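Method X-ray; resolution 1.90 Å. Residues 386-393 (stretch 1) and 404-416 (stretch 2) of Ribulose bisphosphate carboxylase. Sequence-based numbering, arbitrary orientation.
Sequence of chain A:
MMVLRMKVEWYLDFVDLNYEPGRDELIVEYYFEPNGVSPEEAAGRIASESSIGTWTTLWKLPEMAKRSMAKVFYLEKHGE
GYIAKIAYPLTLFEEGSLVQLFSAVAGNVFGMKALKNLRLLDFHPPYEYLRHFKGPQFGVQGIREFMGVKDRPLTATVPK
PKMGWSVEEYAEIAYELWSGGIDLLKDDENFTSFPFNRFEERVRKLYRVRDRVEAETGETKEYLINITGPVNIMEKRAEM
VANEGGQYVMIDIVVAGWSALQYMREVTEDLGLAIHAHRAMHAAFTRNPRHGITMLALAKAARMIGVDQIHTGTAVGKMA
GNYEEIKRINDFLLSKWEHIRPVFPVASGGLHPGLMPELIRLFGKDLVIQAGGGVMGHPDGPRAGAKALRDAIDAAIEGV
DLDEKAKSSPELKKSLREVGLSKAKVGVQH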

# COMPACT_ATOMS: atom_id res chain seq x y z
N ALA A 386 46.19 -5.37 -17.16
CA ALA A 386 45.45 -4.17 -16.89
C ALA A 386 46.43 -3.03 -16.68
O ALA A 386 46.19 -1.93 -17.18
N LYS A 387 47.54 -3.31 -15.98
CA LYS A 387 48.52 -2.28 -15.71
C LYS A 387 49.11 -1.83 -17.03
O LYS A 387 49.33 -0.65 -17.23
N ALA A 388 49.32 -2.78 -17.95
CA ALA A 388 49.96 -2.47 -19.22
C ALA A 388 49.06 -1.53 -20.03
O ALA A 388 49.53 -0.59 -20.67
N LEU A 389 47.77 -1.79 -19.98
CA LEU A 389 46.81 -0.96 -20.68
C LEU A 389 46.81 0.47 -20.09
O LEU A 389 46.88 1.46 -20.83
N ARG A 390 46.74 0.56 -18.77
CA ARG A 390 46.75 1.88 -18.09
C ARG A 390 48.04 2.64 -18.38
O ARG A 390 48.02 3.84 -18.54
N ASP A 391 49.17 1.94 -18.47
CA ASP A 391 50.44 2.61 -18.70
C ASP A 391 50.53 3.08 -20.13
O ASP A 391 51.04 4.17 -20.39
N ALA A 392 50.03 2.29 -21.07
CA ALA A 392 50.05 2.72 -22.46
C ALA A 392 49.17 3.96 -22.66
O ALA A 392 49.51 4.81 -23.45
N ILE A 393 48.04 4.05 -21.96
CA ILE A 393 47.15 5.22 -22.06
C ILE A 393 47.83 6.45 -21.41
O ILE A 393 47.82 7.53 -21.98
N GLU A 404 59.76 4.03 -24.66
CA GLU A 404 60.32 4.80 -23.53
C GLU A 404 59.57 4.51 -22.22
O GLU A 404 60.17 4.46 -21.15
N LYS A 405 58.26 4.34 -22.30
CA LYS A 405 57.45 4.07 -21.11
C LYS A 405 57.73 2.67 -20.57
O LYS A 405 57.68 2.44 -19.37
N ALA A 406 58.06 1.76 -21.48
CA ALA A 406 58.25 0.36 -21.18
C ALA A 406 59.48 0.13 -20.32
O ALA A 406 59.61 -0.92 -19.69
N LYS A 407 60.38 1.12 -20.28
CA LYS A 407 61.58 1.04 -19.45
C LYS A 407 61.31 1.17 -17.96
O LYS A 407 62.07 0.68 -17.14
N SER A 408 60.23 1.84 -17.61
CA SER A 408 59.77 1.95 -16.23
C SER A 408 58.48 1.13 -15.99
O SER A 408 57.91 1.19 -14.90
N SER A 409 58.05 0.36 -16.98
CA SER A 409 56.84 -0.49 -16.88
C SER A 409 57.05 -1.91 -17.43
O SER A 409 56.85 -2.14 -18.63
N PRO A 410 57.44 -2.85 -16.57
CA PRO A 410 57.65 -4.25 -17.00
C PRO A 410 56.43 -4.87 -17.71
O PRO A 410 56.59 -5.69 -18.61
N GLU A 411 55.24 -4.46 -17.30
CA GLU A 411 54.02 -5.03 -17.85
C GLU A 411 53.86 -4.58 -19.29
O GLU A 411 53.55 -5.37 -20.19
N LEU A 412 54.09 -3.30 -19.51
CA LEU A 412 53.97 -2.75 -20.84
C LEU A 412 55.10 -3.31 -21.71
O LEU A 412 54.90 -3.62 -22.87
N LYS A 413 56.29 -3.46 -21.14
CA LYS A 413 57.41 -4.04 -21.90
C LYS A 413 57.05 -5.45 -22.41
O LYS A 413 57.28 -5.75 -23.57
N LYS A 414 56.45 -6.29 -21.57
CA LYS A 414 56.15 -7.67 -21.96
C LYS A 414 55.05 -7.72 -23.01
O LYS A 414 55.07 -8.57 -23.90
N SER A 415 54.08 -6.82 -22.87
CA SER A 415 52.96 -6.76 -23.77
C SER A 415 53.48 -6.41 -25.17
O SER A 415 53.07 -7.01 -26.14
N LEU A 416 54.35 -5.41 -25.26
CA LEU A 416 54.94 -5.01 -26.55
C LEU A 416 55.76 -6.14 -27.22
O LEU A 416 55.65 -6.40 -28.41

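The hydroxyl of S409 serves two helices at once. It donates to D391 in the first stretch, OG to OD2 at 2.6 Å, and as N-cap of helix 410-416 it accepts a weak bond from L412, whose N lies 3.3 Å from OG with an N-H...acceptor angle of 157°. The t rotamer of S409 (chi1 -179°) and the m rotamer of D391 (chi1 -76°) bring these atoms together, and both CA-to-CB bonds point toward the opposing stretch. The other carboxylate oxygen of D391 is also occupied: water 1 donates to OD1 at 2.8 Å and accepts from K405 NZ at 2.9 Å, so a single water links the two side chains. K405, t at chi1 and p at chi2, also lays its CE 3.9 Å from D391 O.

One turn earlier, K387 extends with all four chi angles t, and its NZ forms a salt bridge with E411 OE2 at a short 2.5 Å; E411 meets it in an m, p conformation.

The helix axes cross at -95° and approach to 7.9 Å. On the first helix the alanines A388 and A392 lie against the second stretch: the CA atoms of A388 and L412 are 4.3 Å apart, A388 CB sits 3.7 Å from E411 O, and A392 CB packs 4.0 Å from CD1 of L412 (t, p).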

# COMPACT_ATOMS: atom_id res chain seq x y z
CB ALA A 386 44.57 -4.33 -15.68
CB LYS A 387 49.63 -2.74 -14.77
CG LYS A 387 50.47 -1.53 -14.23
CD LYS A 387 51.67 -1.95 -13.37
CE LYS A 387 52.81 -0.87 -13.41
NZ LYS A 387 54.19 -1.42 -13.24
CB ALA A 388 50.23 -3.73 -20.01
CB LEU A 389 45.43 -1.58 -20.59
CG LEU A 389 44.35 -0.89 -21.44
CD1 LEU A 389 44.59 -1.06 -22.95
CD2 LEU A 389 42.96 -1.41 -21.03
CB ARG A 390 46.55 1.74 -16.59
CG ARG A 390 45.07 1.43 -16.16
CD ARG A 390 44.08 2.63 -16.25
NE ARG A 390 44.61 3.78 -15.47
CZ ARG A 390 44.53 3.91 -14.14
NH1 ARG A 390 43.90 3.01 -13.40
NH2 ARG A 390 45.01 4.99 -13.55
CB ASP A 391 51.59 1.69 -18.41
CG ASP A 391 51.82 1.47 -16.93
OD1 ASP A 391 51.30 2.22 -16.05
OD2 ASP A 391 52.55 0.58 -16.54
CB ALA A 392 49.64 1.59 -23.40
CB ILE A 393 45.76 4.92 -21.42
CG1 ILE A 393 44.98 3.92 -22.28
CG2 ILE A 393 44.96 6.17 -21.25
CD1 ILE A 393 43.94 3.17 -21.51
CB GLU A 404 60.31 6.33 -23.79
CG GLU A 404 61.36 6.79 -24.79
CD GLU A 404 62.76 6.92 -24.18
OE1 GLU A 404 63.09 6.16 -23.24
OE2 GLU A 404 63.51 7.81 -24.64
CB LYS A 405 55.96 4.24 -21.46
CG LYS A 405 55.01 4.06 -20.28
CD LYS A 405 55.09 5.19 -19.28
CE LYS A 405 54.12 4.92 -18.13
NZ LYS A 405 53.85 6.10 -17.30
CB ALA A 406 58.33 -0.44 -22.47
CB LYS A 407 62.61 2.10 -19.88
CG LYS A 407 63.19 1.89 -21.28
CD LYS A 407 63.75 3.21 -21.82
CE LYS A 407 64.75 3.04 -22.96
NZ LYS A 407 65.32 4.38 -23.34
CB SER A 408 59.54 3.44 -15.88
OG SER A 408 58.49 4.00 -16.68
CB SER A 409 55.69 0.14 -17.66
OG SER A 409 54.54 -0.67 -17.54
CB PRO A 410 57.94 -4.98 -15.68
CG PRO A 410 58.54 -3.91 -14.80
CD PRO A 410 57.73 -2.67 -15.13
CB GLU A 411 52.81 -4.65 -16.99
CG GLU A 411 52.83 -5.28 -15.60
CD GLU A 411 53.64 -4.51 -14.56
OE1 GLU A 411 53.71 -5.03 -13.44
OE2 GLU A 411 54.18 -3.41 -14.82
CB LEU A 412 53.97 -1.22 -20.79
CG LEU A 412 53.99 -0.55 -22.16
CD1 LEU A 412 52.74 -0.94 -23.00
CD2 LEU A 412 54.15 0.96 -22.01
CB LYS A 413 58.69 -4.05 -21.05
CG LYS A 413 60.01 -4.24 -21.84
CD LYS A 413 61.16 -4.40 -20.87
CE LYS A 413 62.50 -4.02 -21.48
NZ LYS A 413 63.63 -4.61 -20.67
CB LYS A 414 55.72 -8.54 -20.78
CG LYS A 414 56.29 -9.97 -20.79
CD LYS A 414 57.24 -10.17 -19.61
CE LYS A 414 57.56 -11.64 -19.33
NZ LYS A 414 59.03 -11.73 -18.86
CB SER A 415 51.95 -5.70 -23.26
OG SER A 415 50.89 -5.50 -24.18
CB LEU A 416 55.82 -3.75 -26.36
CG LEU A 416 55.02 -2.48 -26.00
CD1 LEU A 416 55.95 -1.31 -25.78
CD2 LEU A 416 53.88 -2.11 -27.01
O HOH W 1 51.48 5.03 -15.98